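Local coordinates for protein probable WRKY transcription factor 52 (Arabidopsis thaliana, PDB 4C6S) that acts as a WRKY transcription factor and as a disease resistance protein that pairs with RPS4 to recognise bacterial effectors, here represented by its TIR domain, at residues A[108-111]-A[112-116]; A[125-128]-A[129-132]. One frame throughout, in Å; residues are numbered along the deposited sequence.

Interaction 1 (A[108-111]-A[112-116])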
loop_
_atom_site.group_PDB
_atom_site.type_symbol
_atom_site.label_atom_id
_atom_site.label_comp_id
_atom_site.label_asym_id
_atom_site.label_seq_id
_atom_site.Cartn_x
_atom_site.Cartn_y
_atom_site.Cartn_z
ATOM N N LEU A 108 14.570 14.889 -9.316
ATOM C CA LEU A 108 15.835 15.057 -8.593
ATOM C C LEU A 108 16.361 16.486 -8.789
ATOM O O LEU A 108 16.873 17.109 -7.847
ATOM C CB LEU A 108 16.865 14.023 -9.043
ATOM C CG LEU A 108 16.503 12.598 -8.627
ATOM C CD1 LEU A 108 17.572 11.628 -9.098
ATOM C CD2 LEU A 108 16.342 12.523 -7.124
ATOM N N SER A 109 16.198 17.006 -10.002
ATOM C CA SER A 109 16.575 18.388 -10.308
ATOM C C SER A 109 15.748 19.346 -9.461
ATOM O O SER A 109 16.279 20.275 -8.836
ATOM C CB SER A 109 16.356 18.680 -11.791
ATOM O OG SER A 109 16.667 20.034 -12.087
ATOM N N GLU A 110 14.441 19.113 -9.450
ATOM C CA GLU A 110 13.523 19.938 -8.678
ATOM C C GLU A 110 13.926 19.959 -7.210
ATOM O O GLU A 110 14.064 21.032 -6.616
ATOM C CB GLU A 110 12.092 19.425 -8.835
ATOM C CG GLU A 110 11.040 20.237 -8.055
ATOM C CD GLU A 110 10.698 21.572 -8.698
ATOM O OE1 GLU A 110 10.872 21.725 -9.928
ATOM O OE2 GLU A 110 10.232 22.474 -7.968
ATOM N N LEU A 111 14.139 18.783 -6.622
ATOM C CA LEU A 111 14.446 18.732 -5.191
ATOM C C LEU A 111 15.775 19.419 -4.862
ATOM O O LEU A 111 15.876 20.128 -3.862
ATOM C CB LEU A 111 14.419 17.297 -4.665
ATOM C CG LEU A 111 13.044 16.640 -4.747
ATOM C CD1 LEU A 111 13.127 15.196 -4.264
ATOM C CD2 LEU A 111 11.999 17.412 -3.950
ATOM N N ASP A 112 16.782 19.213 -5.710
ATOM C CA ASP A 112 18.063 19.895 -5.540
ATOM C C ASP A 112 17.890 21.412 -5.556
ATOM O O ASP A 112 18.493 22.127 -4.744
ATOM C CB ASP A 112 19.051 19.472 -6.626
ATOM C CG ASP A 112 20.328 20.283 -6.590
ATOM O OD1 ASP A 112 21.221 19.955 -5.785
ATOM O OD2 ASP A 112 20.431 21.256 -7.361
ATOM N N PHE A 113 17.058 21.903 -6.470
ATOM C CA PHE A 113 16.783 23.340 -6.571
ATOM C C PHE A 113 16.111 23.863 -5.299
ATOM O O PHE A 113 16.328 25.014 -4.905
ATOM C CB PHE A 113 15.906 23.609 -7.801
ATOM C CG PHE A 113 15.596 25.069 -8.043
ATOM C CD1 PHE A 113 16.575 25.934 -8.511
ATOM C CD2 PHE A 113 14.310 25.553 -7.850
ATOM C CE1 PHE A 113 16.288 27.281 -8.762
ATOM C CE2 PHE A 113 14.010 26.897 -8.094
ATOM C CZ PHE A 113 15.000 27.755 -8.549
ATOM N N ARG A 114 15.315 23.011 -4.652
ATOM C CA ARG A 114 14.636 23.378 -3.406
ATOM C C ARG A 114 15.531 23.169 -2.180
ATOM O O ARG A 114 15.109 23.406 -1.041
ATOM C CB ARG A 114 13.330 22.585 -3.240
ATOM C CG ARG A 114 12.351 22.715 -4.397
ATOM C CD ARG A 114 11.964 24.159 -4.690
ATOM N NE ARG A 114 11.269 24.239 -5.969
ATOM C CZ ARG A 114 10.897 25.367 -6.564
ATOM N NH1 ARG A 114 11.141 26.537 -5.999
ATOM N NH2 ARG A 114 10.286 25.323 -7.744
ATOM N N GLY A 115 16.767 22.728 -2.410
ATOM C CA GLY A 115 17.706 22.494 -1.323
ATOM C C GLY A 115 17.409 21.241 -0.514
ATOM O O GLY A 115 17.760 21.164 0.666
ATOM N N LEU A 116 16.768 20.256 -1.137
ATOM C CA LEU A 116 16.393 19.032 -0.424
ATOM C C LEU A 116 17.244 17.852 -0.897
ATOM O O LEU A 116 17.356 17.606 -2.098
ATOM C CB LEU A 116 14.899 18.737 -0.609
ATOM C CG LEU A 116 13.964 19.855 -0.129
ATOM C CD1 LEU A 116 12.541 19.589 -0.570
ATOM C CD2 LEU A 116 14.024 19.980 1.372
HETATM O O HOH W 1 18.655 21.782 -9.684
#
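R114 sets the NE/NH2 edge of its guanidinium against the carboxylate oxygen OE2 of E110, one helical turn back. A bend at chi2 (-57°) curls the arginine chain back along the helix, and both donors converge on one acceptor: NE and NH2 each lie 2.9 Å from E110 OE2. That oxygen sits in the guanidinium plane, whereas the nitrogens approach from one face of a carboxylate turned by 41°; NH2 lies on its syn side and NE well above its plane. Within the same turn, F113 lays CD2 over the centre of a guanidinium face, while W74 of helix 74-82 packs against E110 and R114.

The backbone ends the helix in a Schellman motif. G115 takes positive phi, L116 N reaches back to L111 O (2.9 Å, 166°), and G115 N bonds D112 O at 3.0 Å. Folding back this way brings L116 CD1 to 4.1 Å from L111 CD2, an apolar pair against strand 92-98 that closes the helix end. A water donates to S109 O and D112 OD2. With NE and NH2 both on one oxygen, the salt bridge probably offsets the E110 charge and fixes how the guanidinium is turned.

Interaction 2 (A[125-128]-A[129-132])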
loop_
_atom_site.group_PDB
_atom_site.type_symbol
_atom_site.label_atom_id
_atom_site.label_comp_id
_atom_site.label_asym_id
_atom_site.label_seq_id
_atom_site.Cartn_x
_atom_site.Cartn_y
_atom_site.Cartn_z
ATOM N N GLU A 125 10.163 -2.977 -9.609
ATOM C CA GLU A 125 9.959 -4.252 -8.925
ATOM C C GLU A 125 10.594 -4.315 -7.533
ATOM O O GLU A 125 11.091 -5.362 -7.120
ATOM C CB GLU A 125 10.418 -5.411 -9.813
ATOM C CG GLU A 125 9.626 -5.494 -11.112
ATOM C CD GLU A 125 10.278 -6.393 -12.142
ATOM O OE1 GLU A 125 10.560 -7.564 -11.816
ATOM O OE2 GLU A 125 10.511 -5.922 -13.276
ATOM N N CYS A 126 10.588 -3.175 -6.838
ATOM C CA CYS A 126 10.883 -3.112 -5.409
ATOM C C CYS A 126 9.572 -2.819 -4.708
ATOM O O CYS A 126 8.865 -1.872 -5.077
ATOM C CB CYS A 126 11.872 -1.994 -5.089
ATOM S SG CYS A 126 12.107 -1.663 -3.307
ATOM N N SER A 127 9.249 -3.629 -3.704
ATOM C CA SER A 127 7.937 -3.551 -3.072
ATOM C C SER A 127 7.741 -2.252 -2.287
ATOM O O SER A 127 8.689 -1.688 -1.686
ATOM C CB SER A 127 7.693 -4.769 -2.196
ATOM O OG SER A 127 8.177 -4.564 -0.895
ATOM N N ASP A 128 6.509 -1.753 -2.305
ATOM C CA ASP A 128 6.185 -0.558 -1.527
ATOM C C ASP A 128 6.337 -0.819 -0.036
ATOM O O ASP A 128 6.575 0.104 0.732
ATOM C CB ASP A 128 4.753 -0.075 -1.816
ATOM C CG ASP A 128 4.611 0.584 -3.172
ATOM O OD1 ASP A 128 5.645 0.824 -3.817
ATOM O OD2 ASP A 128 3.462 0.863 -3.593
ATOM N N SER A 129 6.185 -2.070 0.389
ATOM C CA SER A 129 6.321 -2.373 1.803
ATOM C C SER A 129 7.769 -2.145 2.212
ATOM O O SER A 129 8.040 -1.659 3.309
ATOM C CB SER A 129 5.875 -3.798 2.143
ATOM O OG SER A 129 6.624 -4.755 1.420
ATOM N N ILE A 130 8.697 -2.475 1.320
ATOM C CA ILE A 130 10.114 -2.217 1.585
ATOM C C ILE A 130 10.370 -0.706 1.619
ATOM O O ILE A 130 11.051 -0.209 2.521
ATOM C CB ILE A 130 11.022 -2.901 0.547
ATOM C CG1 ILE A 130 10.890 -4.416 0.646
ATOM C CG2 ILE A 130 12.485 -2.513 0.790
ATOM C CD1 ILE A 130 11.478 -4.982 1.919
ATOM N N LEU A 131 9.801 0.024 0.663
ATOM C CA LEU A 131 9.951 1.485 0.615
ATOM C C LEU A 131 9.457 2.115 1.910
ATOM O O LEU A 131 10.141 2.971 2.489
ATOM C CB LEU A 131 9.197 2.079 -0.576
ATOM C CG LEU A 131 9.203 3.605 -0.682
ATOM C CD1 LEU A 131 10.653 4.148 -0.751
ATOM C CD2 LEU A 131 8.400 4.029 -1.933
ATOM N N VAL A 132 8.290 1.684 2.380
ATOM C CA VAL A 132 7.797 2.172 3.670
ATOM C C VAL A 132 8.802 1.897 4.786
ATOM O O VAL A 132 9.108 2.792 5.584
ATOM C CB VAL A 132 6.432 1.565 4.036
ATOM C CG1 VAL A 132 6.088 1.824 5.517
ATOM C CG2 VAL A 132 5.355 2.160 3.145
#
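Rotation about chi1 of S127 (88°) and of S129 (59°) sets each OG between its own backbone N and carbonyl carbon, and the two hydroxyls meet tip to tip, OG to OG, at 2.8 Å. Either one could donate in this hydrogen bond. The S127 hydroxyl also lies close beside I130, whose CG1 stands next to its own backbone N and therefore comes within 3.1 Å of S127 OG, a tight fit of a methylene against an oxygen. From the preceding residue, C126 SG touches I130 CB at 4.2 Å, an apolar contact alongside the first turn.

S127 is the N-cap of helix 128-143, the last helix of the TIR domain. Its carbonyl starts the helical bonding: L131 N donates to S127 O at 3.1 Å, nearly straight (162°) and in the carbonyl plane, and I130 N adds a weak bond to the same oxygen. One residue on, V132 N donates to D128 O at 2.9 Å, while V132 CG2 rests 3.4 Å from that same D128 O.

The first turn also meets the second subunit, where S22 OG of that chain bonds S129 N and H23 of that chain packs on S129, so that helix 20-30 of one copy faces helix 128-143 of the other, consistent with the AE interface and Ser-His pair of plant TIR dimers. The D128 carboxylate turns elsewhere, with OD2 bonded to Y98 OH and OD1 to a glycerol, probably from the crystallisation liquor, while F20 of the same chain packs against D128, L131 and V132. A negative group at the start of a helix is probably favoured by the partial positive charge there.

Overall arrangement
Interactions 1 and 2 show opposite ends of two successive helices: residues 108-116 close the C-terminal end of helix 104-113, and residues 125-132 open the N-terminal end of helix 128-143. Strand 119-121, at an edge of the parallel sheet, lies between them in the chain. Their centres are 23 Å apart and their nearest atoms about 12 Å, so they do not touch. The L131 side chain of interaction 2 is about 4 Å from a bound sodium ion, against about 11 Å for L108 in interaction 1. H120 on strand 119-121 and E134 on helix 128-143 bind sodium. Within the assembly, interaction 2 alone meets the second subunit.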